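Local coordinates for protein B-agarase (Agarivorans gilvus, PDB 5Z6P) that is an agarase of glycoside hydrolase family 50, which probably cleaves the beta-galactosidic linkages of agarose, at residues I67-I81 with K187-L201. Residues are numbered along the deposited sequence; the frame is centred on the assembly and turned at random.
Sequences IKALSKKHFYTSVFI and KIELSIHGSLLDHHL
Two antiparallel ladders join neighbouring strands in the N-terminal beta domain, which belongs to the agarase CBM-like family. Ile-67 to Ala-69 pair with His-199 to Leu-201. Tyr-76 to Ile-81 pair with Ile-188 to His-193. Loops separate the two ladders, and the register shifts by one residue between them. There Ser-71 OG donates to Leu-197 O at 2.6 Å, in the carbonyl plane. It also lies at the edge of the His-199 ring. That ring is held through NE2, bonded to Ser-195 OG at 2.7 Å. Asp-198 OD1 accepts a hydrogen bond from the backbone N of Lys-72 (3.0 Å) nearly along its C-O axis and takes a second bond from a water that also binds Lys-73 N. In the longer ladder Ile-192 O is gripped twice, by Thr-77 N and by Thr-77 OG1 at 2.6 Å. The hydroxyl reaches it because chi1 of 74° sets OG1 between the backbone N and the carbonyl carbon. Ser-78 OG donates to the anti lone pair of Glu-189 OE2 at 2.8 Å. The Phe-80 ring lies alongside this carboxylate, their planes 25° apart. Gly-194 lays its CA over one face of the Phe-75 ring, 4.0 Å from the centroid. Lys-68 CG lies over one face of the His-200 ring, a CH-pi contact, and the extended chain runs on beside it. On the face that carries Thr-77, Val-79 and Ile-81, Val-79 CB meets Leu-190 CB at 3.8 Å, with Phe-53 and Met-111 adjoining. At these loops, Glu-647 bonds to Ser-195 OG and His-650 to the backbone O of Ser-71. Paired antiparallel strands closing over an apolar interior are typical of beta-sandwich carbohydrate-binding modules, consistent with the family of this domain.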
loop_
_atom_site.group_PDB
_atom_site.type_symbol
_atom_site.label_atom_id
_atom_site.label_comp_id
_atom_site.label_asym_id
_atom_site.label_seq_id
_atom_site.Cartn_x
_atom_site.Cartn_y
_atom_site.Cartn_z
ATOM N N ILE A 67 19.449 -6.941 21.347
ATOM C CA ILE A 67 19.481 -5.746 20.516
ATOM C C ILE A 67 18.393 -4.769 20.921
ATOM O O ILE A 67 17.254 -5.158 21.173
ATOM C CB ILE A 67 19.334 -6.060 18.994
ATOM C CG1 ILE A 67 18.105 -6.919 18.719
ATOM C CG2 ILE A 67 20.580 -6.740 18.444
ATOM C CD1 ILE A 67 17.755 -7.003 17.251
ATOM N N LYS A 68 18.781 -3.503 21.028
ATOM C CA LYS A 68 17.848 -2.405 21.162
ATOM C C LYS A 68 17.887 -1.578 19.882
ATOM O O LYS A 68 18.869 -0.900 19.606
ATOM C CB LYS A 68 18.179 -1.528 22.372
ATOM C CG LYS A 68 17.225 -0.367 22.537
ATOM C CD LYS A 68 17.561 0.532 23.734
ATOM C CE LYS A 68 16.639 1.755 23.753
ATOM N NZ LYS A 68 16.843 2.621 24.943
ATOM N N ALA A 69 16.824 -1.658 19.093
ATOM C CA ALA A 69 16.742 -0.873 17.878
ATOM C C ALA A 69 16.240 0.515 18.225
ATOM O O ALA A 69 15.198 0.663 18.854
ATOM C CB ALA A 69 15.828 -1.551 16.844
ATOM N N LEU A 70 16.997 1.529 17.823
ATOM C CA LEU A 70 16.652 2.906 18.127
ATOM C C LEU A 70 15.782 3.485 17.023
ATOM O O LEU A 70 16.130 4.487 16.399
ATOM C CB LEU A 70 17.916 3.747 18.299
ATOM C CG LEU A 70 19.070 3.178 19.120
ATOM C CD1 LEU A 70 20.159 4.244 19.300
ATOM C CD2 LEU A 70 18.597 2.639 20.472
ATOM N N SER A 71 14.639 2.855 16.798
ATOM C CA SER A 71 13.818 3.149 15.636
ATOM C C SER A 71 12.856 4.294 15.890
ATOM O O SER A 71 12.356 4.890 14.950
ATOM C CB SER A 71 13.054 1.893 15.200
ATOM O OG SER A 71 12.524 1.202 16.330
ATOM N N LYS A 72 12.584 4.626 17.147
ATOM C CA LYS A 72 11.764 5.804 17.376
ATOM C C LYS A 72 12.477 7.048 16.838
ATOM O O LYS A 72 11.880 7.874 16.151
ATOM C CB LYS A 72 11.432 5.993 18.850
ATOM C CG LYS A 72 10.572 7.224 19.089
ATOM C CD LYS A 72 10.092 7.339 20.519
ATOM C CE LYS A 72 9.344 8.651 20.724
ATOM N NZ LYS A 72 8.582 8.646 21.998
ATOM N N LYS A 73 13.759 7.177 17.146
ATOM C CA LYS A 73 14.530 8.319 16.649
ATOM C C LYS A 73 14.894 8.150 15.177
ATOM O O LYS A 73 14.675 9.048 14.372
ATOM C CB LYS A 73 15.802 8.514 17.465
ATOM C CG LYS A 73 16.621 9.711 17.017
ATOM C CD LYS A 73 17.898 9.843 17.824
ATOM C CE LYS A 73 18.800 10.948 17.264
ATOM N NZ LYS A 73 20.175 10.898 17.827
ATOM N N HIS A 74 15.431 6.979 14.851
ATOM C CA HIS A 74 16.006 6.708 13.538
ATOM C C HIS A 74 15.065 5.927 12.637
ATOM O O HIS A 74 14.520 4.915 13.049
ATOM C CB HIS A 74 17.314 5.934 13.686
ATOM C CG HIS A 74 18.365 6.670 14.448
ATOM N ND1 HIS A 74 19.136 7.664 13.882
ATOM C CD2 HIS A 74 18.768 6.569 15.736
ATOM C CE1 HIS A 74 19.969 8.138 14.788
ATOM N NE2 HIS A 74 19.766 7.492 15.923
ATOM N N PHE A 75 14.887 6.382 11.405
ATOM C CA PHE A 75 13.996 5.682 10.491
ATOM C C PHE A 75 14.509 4.291 10.132
ATOM O O PHE A 75 13.747 3.354 10.165
ATOM C CB PHE A 75 13.752 6.481 9.208
ATOM C CG PHE A 75 12.677 5.895 8.343
ATOM C CD1 PHE A 75 11.361 6.231 8.543
ATOM C CD2 PHE A 75 12.988 4.981 7.357
ATOM C CE1 PHE A 75 10.356 5.686 7.749
ATOM C CE2 PHE A 75 11.998 4.425 6.566
ATOM C CZ PHE A 75 10.677 4.772 6.767
ATOM N N TYR A 76 15.785 4.156 9.794
ATOM C CA TYR A 76 16.360 2.840 9.491
ATOM C C TYR A 76 17.250 2.281 10.597
ATOM O O TYR A 76 18.233 2.894 10.971
ATOM C CB TYR A 76 17.184 2.886 8.201
ATOM C CG TYR A 76 16.378 3.213 6.974
ATOM C CD1 TYR A 76 15.530 2.270 6.415
ATOM C CD2 TYR A 76 16.467 4.467 6.372
ATOM C CE1 TYR A 76 14.788 2.555 5.286
ATOM C CE2 TYR A 76 15.723 4.766 5.238
ATOM C CZ TYR A 76 14.883 3.801 4.704
ATOM O OH TYR A 76 14.129 4.075 3.585
ATOM N N THR A 77 16.910 1.103 11.104
ATOM C CA THR A 77 17.806 0.374 11.995
ATOM C C THR A 77 18.055 -1.006 11.429
ATOM O O THR A 77 17.145 -1.625 10.886
ATOM C CB THR A 77 17.251 0.253 13.425
ATOM O OG1 THR A 77 16.178 -0.699 13.474
ATOM C CG2 THR A 77 16.764 1.577 13.906
ATOM N N SER A 78 19.290 -1.475 11.550
ATOM C CA SER A 78 19.703 -2.734 10.939
ATOM C C SER A 78 20.719 -3.506 11.757
ATOM O O SER A 78 21.613 -2.944 12.380
ATOM C CB SER A 78 20.303 -2.499 9.547
ATOM O OG SER A 78 19.519 -1.617 8.780
ATOM N N VAL A 79 20.544 -4.812 11.745
ATOM C CA VAL A 79 21.586 -5.765 12.049
ATOM C C VAL A 79 22.111 -6.302 10.705
ATOM O O VAL A 79 21.315 -6.738 9.879
ATOM C CB VAL A 79 21.064 -6.927 12.891
ATOM C CG1 VAL A 79 22.185 -7.924 13.155
ATOM C CG2 VAL A 79 20.398 -6.418 14.179
ATOM N N PHE A 80 23.429 -6.249 10.498
ATOM C CA PHE A 80 24.073 -6.740 9.283
ATOM C C PHE A 80 24.916 -7.966 9.587
ATOM O O PHE A 80 25.708 -7.975 10.532
ATOM C CB PHE A 80 24.974 -5.676 8.633
ATOM C CG PHE A 80 24.240 -4.490 8.093
ATOM C CD1 PHE A 80 23.430 -4.602 6.981
ATOM C CD2 PHE A 80 24.396 -3.244 8.673
ATOM C CE1 PHE A 80 22.763 -3.508 6.484
ATOM C CE2 PHE A 80 23.734 -2.145 8.174
ATOM C CZ PHE A 80 22.919 -2.272 7.083
ATOM N N ILE A 81 24.751 -8.992 8.766
ATOM C CA ILE A 81 25.484 -10.241 8.903
ATOM C C ILE A 81 26.190 -10.518 7.591
ATOM O O ILE A 81 25.548 -10.872 6.615
ATOM C CB ILE A 81 24.538 -11.412 9.253
ATOM C CG1 ILE A 81 23.608 -11.019 10.407
ATOM C CG2 ILE A 81 25.318 -12.690 9.551
ATOM C CD1 ILE A 81 22.604 -12.086 10.780
ATOM N N LYS A 187 25.318 -11.071 2.030
ATOM C CA LYS A 187 24.870 -10.288 3.175
ATOM C C LYS A 187 23.445 -10.629 3.595
ATOM O O LYS A 187 22.591 -10.880 2.756
ATOM C CB LYS A 187 24.953 -8.794 2.859
ATOM C CG LYS A 187 24.485 -7.893 3.989
ATOM C CD LYS A 187 24.109 -6.498 3.500
ATOM C CE LYS A 187 25.326 -5.648 3.208
ATOM N NZ LYS A 187 24.919 -4.261 2.828
ATOM N N ILE A 188 23.196 -10.627 4.900
ATOM C CA ILE A 188 21.843 -10.665 5.412
ATOM C C ILE A 188 21.591 -9.423 6.261
ATOM O O ILE A 188 22.422 -9.054 7.083
ATOM C CB ILE A 188 21.589 -11.934 6.230
ATOM C CG1 ILE A 188 21.684 -13.160 5.316
ATOM C CG2 ILE A 188 20.229 -11.870 6.889
ATOM C CD1 ILE A 188 21.697 -14.479 6.035
ATOM N N GLU A 189 20.459 -8.764 6.043
ATOM C CA GLU A 189 20.098 -7.606 6.846
ATOM C C GLU A 189 18.805 -7.808 7.616
ATOM O O GLU A 189 17.750 -8.089 7.036
ATOM C CB GLU A 189 19.972 -6.361 5.975
ATOM C CG GLU A 189 19.456 -5.150 6.741
ATOM C CD GLU A 189 19.036 -4.023 5.834
ATOM O OE1 GLU A 189 18.822 -4.287 4.636
ATOM O OE2 GLU A 189 18.928 -2.878 6.313
ATOM N N LEU A 190 18.907 -7.678 8.933
ATOM C CA LEU A 190 17.749 -7.651 9.822
ATOM C C LEU A 190 17.347 -6.190 10.060
ATOM O O LEU A 190 18.025 -5.469 10.768
ATOM C CB LEU A 190 18.051 -8.348 11.149
ATOM C CG LEU A 190 18.880 -9.642 11.159
ATOM C CD1 LEU A 190 18.968 -10.229 12.551
ATOM C CD2 LEU A 190 18.374 -10.695 10.187
ATOM N N SER A 191 16.239 -5.774 9.463
ATOM C CA SER A 191 15.856 -4.371 9.412
ATOM C C SER A 191 14.590 -4.115 10.215
ATOM O O SER A 191 13.598 -4.849 10.114
ATOM C CB SER A 191 15.655 -3.928 7.946
ATOM O OG SER A 191 14.891 -2.735 7.845
ATOM N N ILE A 192 14.652 -3.084 11.038
ATOM C CA ILE A 192 13.499 -2.584 11.748
ATOM C C ILE A 192 13.393 -1.121 11.366
ATOM O O ILE A 192 14.295 -0.327 11.667
ATOM C CB ILE A 192 13.638 -2.779 13.275
ATOM C CG1 ILE A 192 13.629 -4.267 13.616
ATOM C CG2 ILE A 192 12.532 -2.070 14.024
ATOM C CD1 ILE A 192 14.100 -4.559 15.022
ATOM N N HIS A 193 12.328 -0.764 10.659
ATOM C CA HIS A 193 12.229 0.593 10.147
ATOM C C HIS A 193 10.802 1.102 10.110
ATOM O O HIS A 193 9.857 0.336 10.228
ATOM C CB HIS A 193 12.863 0.684 8.751
ATOM C CG HIS A 193 11.996 0.158 7.652
ATOM N ND1 HIS A 193 11.961 -1.175 7.309
ATOM C CD2 HIS A 193 11.135 0.786 6.818
ATOM C CE1 HIS A 193 11.114 -1.346 6.308
ATOM N NE2 HIS A 193 10.603 -0.169 5.987
ATOM N N GLY A 194 10.670 2.416 9.978
ATOM C CA GLY A 194 9.381 3.069 9.907
ATOM C C GLY A 194 8.550 2.900 11.170
ATOM O O GLY A 194 7.323 2.912 11.126
ATOM N N SER A 195 9.216 2.735 12.300
ATOM C CA SER A 195 8.501 2.446 13.528
ATOM C C SER A 195 8.293 3.698 14.377
ATOM O O SER A 195 9.057 4.648 14.272
ATOM C CB SER A 195 9.249 1.396 14.331
ATOM O OG SER A 195 8.451 0.939 15.395
ATOM N N LEU A 196 7.258 3.695 15.217
ATOM C CA LEU A 196 7.035 4.809 16.137
ATOM C C LEU A 196 7.653 4.535 17.505
ATOM O O LEU A 196 7.592 5.372 18.408
ATOM C CB LEU A 196 5.548 5.090 16.307
ATOM C CG LEU A 196 4.791 5.572 15.072
ATOM C CD1 LEU A 196 3.387 5.850 15.494
ATOM C CD2 LEU A 196 5.441 6.820 14.494
ATOM N N LEU A 197 8.257 3.361 17.646
ATOM C CA LEU A 197 8.731 2.902 18.938
ATOM C C LEU A 197 10.094 2.260 18.822
ATOM O O LEU A 197 10.486 1.833 17.749
ATOM C CB LEU A 197 7.740 1.904 19.538
ATOM C CG LEU A 197 6.288 2.356 19.674
ATOM C CD1 LEU A 197 5.404 1.178 20.038
ATOM C CD2 LEU A 197 6.175 3.456 20.707
ATOM N N ASP A 198 10.818 2.204 19.934
ATOM C CA ASP A 198 12.032 1.409 20.013
ATOM C C ASP A 198 11.641 -0.052 20.142
ATOM O O ASP A 198 10.500 -0.356 20.435
ATOM C CB ASP A 198 12.896 1.850 21.196
ATOM C CG ASP A 198 13.569 3.196 20.956
ATOM O OD1 ASP A 198 13.729 3.600 19.777
ATOM O OD2 ASP A 198 13.948 3.843 21.946
ATOM N N HIS A 199 12.575 -0.961 19.926
ATOM C CA HIS A 199 12.279 -2.372 20.138
ATOM C C HIS A 199 13.445 -3.082 20.816
ATOM O O HIS A 199 14.602 -2.832 20.504
ATOM C CB HIS A 199 11.929 -3.063 18.807
ATOM C CG HIS A 199 10.831 -2.387 18.047
ATOM N ND1 HIS A 199 9.510 -2.784 18.123
ATOM C CD2 HIS A 199 10.854 -1.329 17.201
ATOM C CE1 HIS A 199 8.773 -1.997 17.362
ATOM N NE2 HIS A 199 9.564 -1.104 16.792
ATOM N N HIS A 200 13.123 -3.963 21.755
ATOM C CA HIS A 200 14.131 -4.727 22.479
ATOM C C HIS A 200 13.982 -6.215 22.179
ATOM O O HIS A 200 13.035 -6.832 22.635
ATOM C CB HIS A 200 14.012 -4.497 23.991
ATOM C CG HIS A 200 14.132 -3.061 24.408
ATOM N ND1 HIS A 200 13.191 -2.105 24.089
ATOM C CD2 HIS A 200 15.081 -2.422 25.129
ATOM C CE1 HIS A 200 13.558 -0.943 24.593
ATOM N NE2 HIS A 200 14.700 -1.111 25.236
ATOM N N LEU A 201 14.916 -6.797 21.434
ATOM C CA LEU A 201 14.798 -8.200 21.062
ATOM C C LEU A 201 15.934 -9.074 21.598
ATOM O O LEU A 201 17.031 -8.602 21.892
ATOM C CB LEU A 201 14.745 -8.349 19.535
ATOM C CG LEU A 201 13.694 -7.558 18.756
ATOM C CD1 LEU A 201 13.928 -7.696 17.283
ATOM C CD2 LEU A 201 12.310 -8.041 19.082
HETATM O O HOH W 1 16.002 0.471 27.174
HETATM O O HOH W 2 11.853 3.517 12.628
HETATM O O HOH W 3 9.254 7.438 15.326
HETATM O O HOH W 4 14.933 5.925 19.476
HETATM O O HOH W 5 16.399 -0.631 8.435
#